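Local atomic coordinates of UDP-glucose 6-dehydrogenase (Pyrobaculum islandicum, PDB entry 3VTF), a protein that probably catalyses the NAD-dependent oxidation of UDP-glucose to UDP-glucuronate, the single step that supplies UDP-glucuronate in nucleotide-sugar biosynthesis. Residues V105-A110 against F285-L290. Sequence-based numbering, arbitrary orientation.
Sequences VGTPPA and FPKDTL. With UPG (uridine-5'-diphosphate-glucose), chain B.
K287 reaches from the first turn of helix 285-298 to T107, in the loop that follows strand 100-103 of the Rossmann-type NAD-binding domain, so one side chain ties the central helical region to the dinucleotide-binding half. The tight end of the contact is polar. NZ of K287 donates to the backbone O of T107 at 2.9 Å and to OG1 of the same residue at 3.0 Å. The first bond comes from above the peptide, with NZ 48° out of the carbonyl plane and the C=O...N angle at 126°. A third partner, OD1 of D288, forms a salt bridge with NZ at 2.9 Å, using the syn side of the carboxylate. This grip depends on the bend in the lysine chain (chi2 87°), beyond which CD, CE and NZ run on extended to the loop. Second-shell bonds fix two of the partners: T107 OG1 is also hydrogen-bonded to the carbonyl of T145, and D288 OD2 to N232. Replacing K287 with a methionine would probably leave the D288 carboxylate without its charge mate and T107 O without this donor, weakening the link between the domains.

The opposite end is looser and apolar. Exposed P109 crosses the base of the lysine at about a right angle, with CD 3.7 Å from K287 CB and CG a little farther off. T107 and K287 are both predicted NAD(+) ligands, and K287 lies near C284, the predicted nucleophile, which is consistent with a contact lining the catalytic cleft. On the same helix F285, part of the UDP-glucose pocket, turns its ring obliquely to the sugar nucleotide, bringing CE1 to 3.5 Å from the sugar atom C1'.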
ATOM      1  N   VAL A 105     -21.039  -9.212  17.250  1.00 22.76           N
ATOM      2  CA  VAL A 105     -22.217  -9.081  16.365  1.00 22.50           C
ATOM      3  C   VAL A 105     -21.876  -8.189  15.167  1.00 22.25           C
ATOM      4  O   VAL A 105     -20.808  -7.503  15.113  1.00 22.82           O
ATOM      5  CB  VAL A 105     -23.382  -8.465  17.158  1.00 22.04           C
ATOM      6  CG1 VAL A 105     -23.685  -9.433  18.285  1.00 21.23           C
ATOM      7  CG2 VAL A 105     -22.945  -7.122  17.818  1.00 18.94           C
ATOM      8  N   GLY A 106     -22.752  -8.201  14.166  1.00 20.75           N
ATOM      9  CA  GLY A 106     -22.405  -7.443  12.934  1.00 20.67           C
ATOM     10  C   GLY A 106     -22.430  -5.910  13.072  1.00 20.72           C
ATOM     11  O   GLY A 106     -23.002  -5.314  14.045  1.00 21.77           O
ATOM     12  N   THR A 107     -21.745  -5.227  12.180  1.00 17.84           N
ATOM     13  CA  THR A 107     -21.839  -3.775  12.090  1.00 19.85           C
ATOM     14  C   THR A 107     -22.078  -3.508  10.570  1.00 21.55           C
ATOM     15  O   THR A 107     -21.180  -2.929   9.859  1.00 20.93           O
ATOM     16  CB  THR A 107     -20.560  -2.982  12.557  1.00 22.39           C
ATOM     17  OG1 THR A 107     -19.373  -3.659  12.070  1.00 19.04           O
ATOM     18  CG2 THR A 107     -20.488  -2.962  14.155  1.00 21.12           C
ATOM     19  N   PRO A 108     -23.287  -3.841  10.071  1.00 23.68           N
ATOM     20  CA  PRO A 108     -23.588  -3.530   8.666  1.00 21.14           C
ATOM     21  C   PRO A 108     -23.674  -2.062   8.352  1.00 21.74           C
ATOM     22  O   PRO A 108     -23.705  -1.220   9.278  1.00 23.57           O
ATOM     23  CB  PRO A 108     -24.985  -4.247   8.414  1.00 23.95           C
ATOM     24  CG  PRO A 108     -25.627  -4.182   9.747  1.00 25.47           C
ATOM     25  CD  PRO A 108     -24.468  -4.331  10.791  1.00 24.34           C
ATOM     26  N   PRO A 109     -23.680  -1.700   7.047  1.00 23.45           N
ATOM     27  CA  PRO A 109     -23.779  -0.261   6.737  1.00 23.75           C
ATOM     28  C   PRO A 109     -25.166   0.251   7.183  1.00 26.61           C
ATOM     29  O   PRO A 109     -26.143  -0.486   7.048  1.00 26.61           O
ATOM     30  CB  PRO A 109     -23.609  -0.185   5.233  1.00 25.45           C
ATOM     31  CG  PRO A 109     -23.825  -1.557   4.674  1.00 25.40           C
ATOM     32  CD  PRO A 109     -23.475  -2.526   5.832  1.00 25.64           C
ATOM     33  N   ALA A 110     -25.221   1.444   7.747  1.00 24.34           N
ATOM     34  CA  ALA A 110     -26.530   2.164   7.916  1.00 27.35           C
ATOM     35  C   ALA A 110     -26.973   2.742   6.534  1.00 29.35           C
ATOM     36  O   ALA A 110     -26.197   2.750   5.526  1.00 25.36           O
ATOM     37  CB  ALA A 110     -26.358   3.302   8.935  1.00 21.65           C
ATOM     38  N   PHE A 285     -14.896  -5.383   3.321  1.00 19.69           N
ATOM     39  CA  PHE A 285     -14.152  -4.283   2.780  1.00 19.74           C
ATOM     40  C   PHE A 285     -15.046  -3.148   2.215  1.00 17.87           C
ATOM     41  O   PHE A 285     -14.741  -1.987   2.435  1.00 20.90           O
ATOM     42  CB  PHE A 285     -13.226  -4.792   1.622  1.00 21.33           C
ATOM     43  CG  PHE A 285     -11.900  -5.358   2.100  1.00 24.10           C
ATOM     44  CD1 PHE A 285     -11.618  -5.536   3.483  1.00 20.50           C
ATOM     45  CD2 PHE A 285     -10.920  -5.651   1.178  1.00 21.83           C
ATOM     46  CE1 PHE A 285     -10.396  -6.061   3.886  1.00 23.36           C
ATOM     47  CE2 PHE A 285      -9.689  -6.108   1.595  1.00 23.04           C
ATOM     48  CZ  PHE A 285      -9.455  -6.370   2.954  1.00 21.16           C
ATOM     49  N   PRO A 286     -16.097  -3.474   1.433  1.00 19.38           N
ATOM     50  CA  PRO A 286     -16.921  -2.370   0.876  1.00 19.74           C
ATOM     51  C   PRO A 286     -17.502  -1.554   2.043  1.00 20.10           C
ATOM     52  O   PRO A 286     -17.347  -0.332   2.046  1.00 22.77           O
ATOM     53  CB  PRO A 286     -18.032  -3.074   0.088  1.00 19.66           C
ATOM     54  CG  PRO A 286     -17.396  -4.479  -0.229  1.00 20.61           C
ATOM     55  CD  PRO A 286     -16.645  -4.783   1.073  1.00 20.73           C
ATOM     56  N   LYS A 287     -18.087  -2.211   3.032  1.00 23.59           N
ATOM     57  CA  LYS A 287     -18.836  -1.437   4.049  1.00 23.50           C
ATOM     58  C   LYS A 287     -17.872  -0.793   5.052  1.00 24.80           C
ATOM     59  O   LYS A 287     -18.136   0.333   5.573  1.00 20.53           O
ATOM     60  CB  LYS A 287     -19.943  -2.288   4.663  1.00 20.39           C
ATOM     61  CG  LYS A 287     -19.544  -3.509   5.549  1.00 26.16           C
ATOM     62  CD  LYS A 287     -19.314  -3.159   7.021  1.00 26.62           C
ATOM     63  CE  LYS A 287     -19.098  -4.430   7.857  1.00 28.22           C
ATOM     64  NZ  LYS A 287     -18.557  -4.014   9.179  1.00 22.41           N
ATOM     65  N   ASP A 288     -16.710  -1.455   5.336  1.00 20.60           N
ATOM     66  CA  ASP A 288     -15.739  -0.760   6.271  1.00 22.54           C
ATOM     67  C   ASP A 288     -15.136   0.434   5.623  1.00 20.03           C
ATOM     68  O   ASP A 288     -14.814   1.392   6.270  1.00 21.18           O
ATOM     69  CB  ASP A 288     -14.583  -1.698   6.748  1.00 21.77           C
ATOM     70  CG  ASP A 288     -15.134  -2.854   7.629  1.00 25.09           C
ATOM     71  OD1 ASP A 288     -16.189  -2.660   8.253  1.00 26.29           O
ATOM     72  OD2 ASP A 288     -14.500  -3.946   7.741  1.00 25.71           O
ATOM     73  N   THR A 289     -14.876   0.355   4.321  1.00 17.02           N
ATOM     74  CA  THR A 289     -14.294   1.500   3.646  1.00 19.41           C
ATOM     75  C   THR A 289     -15.292   2.695   3.649  1.00 19.18           C
ATOM     76  O   THR A 289     -14.904   3.832   3.875  1.00 18.19           O
ATOM     77  CB  THR A 289     -13.875   1.158   2.149  1.00 18.41           C
ATOM     78  OG1 THR A 289     -12.851   0.110   2.218  1.00 20.93           O
ATOM     79  CG2 THR A 289     -13.210   2.364   1.460  1.00 16.61           C
ATOM     80  N   LEU A 290     -16.534   2.382   3.328  1.00 19.25           N
ATOM     81  CA  LEU A 290     -17.605   3.391   3.335  1.00 20.16           C
ATOM     82  C   LEU A 290     -17.768   3.937   4.790  1.00 19.64           C
ATOM     83  O   LEU A 290     -17.840   5.113   4.990  1.00 19.11           O
ATOM     84  CB  LEU A 290     -18.916   2.718   2.882  1.00 20.17           C
ATOM     85  CG  LEU A 290     -20.143   3.711   2.799  1.00 22.91           C
ATOM     86  CD1 LEU A 290     -19.709   4.890   1.961  1.00 20.75           C
ATOM     87  CD2 LEU A 290     -21.325   2.953   2.138  1.00 25.09           C
TER
HETATM   88  N1  UPG B1001      -9.502  -9.481  -3.552  1.00 23.90           N
HETATM   89  C2  UPG B1001      -9.083  -8.887  -4.780  1.00 23.29           C
HETATM   90  N3  UPG B1001      -7.781  -8.847  -5.067  1.00 22.31           N
HETATM   91  C4  UPG B1001      -6.852  -9.309  -4.148  1.00 24.34           C
HETATM   92  C5  UPG B1001      -7.226  -9.889  -2.886  1.00 23.78           C
HETATM   93  C6  UPG B1001      -8.609  -9.912  -2.612  1.00 22.90           C
HETATM   94  O2  UPG B1001      -9.920  -8.424  -5.619  1.00 22.06           O
HETATM   95  O4  UPG B1001      -5.614  -9.201  -4.442  1.00 22.33           O
HETATM   96  C1C UPG B1001     -10.964  -9.454  -3.313  1.00 22.68           C
HETATM   97  C2C UPG B1001     -11.460 -10.851  -2.996  1.00 25.70           C
HETATM   98  O2C UPG B1001     -11.851 -11.565  -4.166  1.00 23.54           O
HETATM   99  C3C UPG B1001     -12.678 -10.565  -2.091  1.00 25.06           C
HETATM  100  C4C UPG B1001     -12.297  -9.286  -1.344  1.00 21.74           C
HETATM  101  O4C UPG B1001     -11.153  -8.765  -2.056  1.00 23.46           O
HETATM  102  O3C UPG B1001     -13.810 -10.192  -2.922  1.00 24.60           O
HETATM  103  C5C UPG B1001     -11.886  -9.529   0.128  1.00 26.48           C
HETATM  104  O5C UPG B1001     -11.046 -10.689   0.156  1.00 26.47           O
HETATM  105  PA  UPG B1001     -10.447 -11.241   1.633  1.00 30.73           P
HETATM  106  O1A UPG B1001      -9.512 -10.168   2.278  1.00 25.13           O
HETATM  107  O2A UPG B1001     -10.019 -12.719   1.449  1.00 33.07           O
HETATM  108  O3A UPG B1001     -11.854 -11.468   2.384  1.00 29.60           O
HETATM  109  PB  UPG B1001     -12.332 -11.202   3.931  1.00 31.34           P
HETATM  110  O1B UPG B1001     -12.721 -12.538   4.513  1.00 32.13           O
HETATM  111  O2B UPG B1001     -13.456 -10.202   3.563  1.00 33.54           O
HETATM  112  O3B UPG B1001     -11.133 -10.673   4.840  1.00 28.67           O
HETATM  113  C1' UPG B1001     -10.983  -9.248   5.121  1.00 28.03           C
HETATM  114  C2' UPG B1001      -9.559  -9.041   5.590  1.00 26.37           C
HETATM  115  C3' UPG B1001      -9.420  -9.670   6.997  1.00 27.25           C
HETATM  116  C4' UPG B1001     -10.481  -9.010   7.911  1.00 28.37           C
HETATM  117  C5' UPG B1001     -11.907  -9.418   7.367  1.00 27.96           C
HETATM  118  C6' UPG B1001     -13.124  -8.823   8.110  1.00 27.79           C
HETATM  119  O2' UPG B1001      -8.852  -9.866   4.584  1.00 25.44           O
HETATM  120  O3' UPG B1001      -8.109  -9.392   7.447  1.00 25.38           O
HETATM  121  O4' UPG B1001     -10.338  -9.607   9.218  1.00 29.95           O
HETATM  122  O5' UPG B1001     -11.940  -8.767   6.065  1.00 31.91           O
HETATM  123  O6' UPG B1001     -12.767  -7.544   8.688  1.00 23.12           O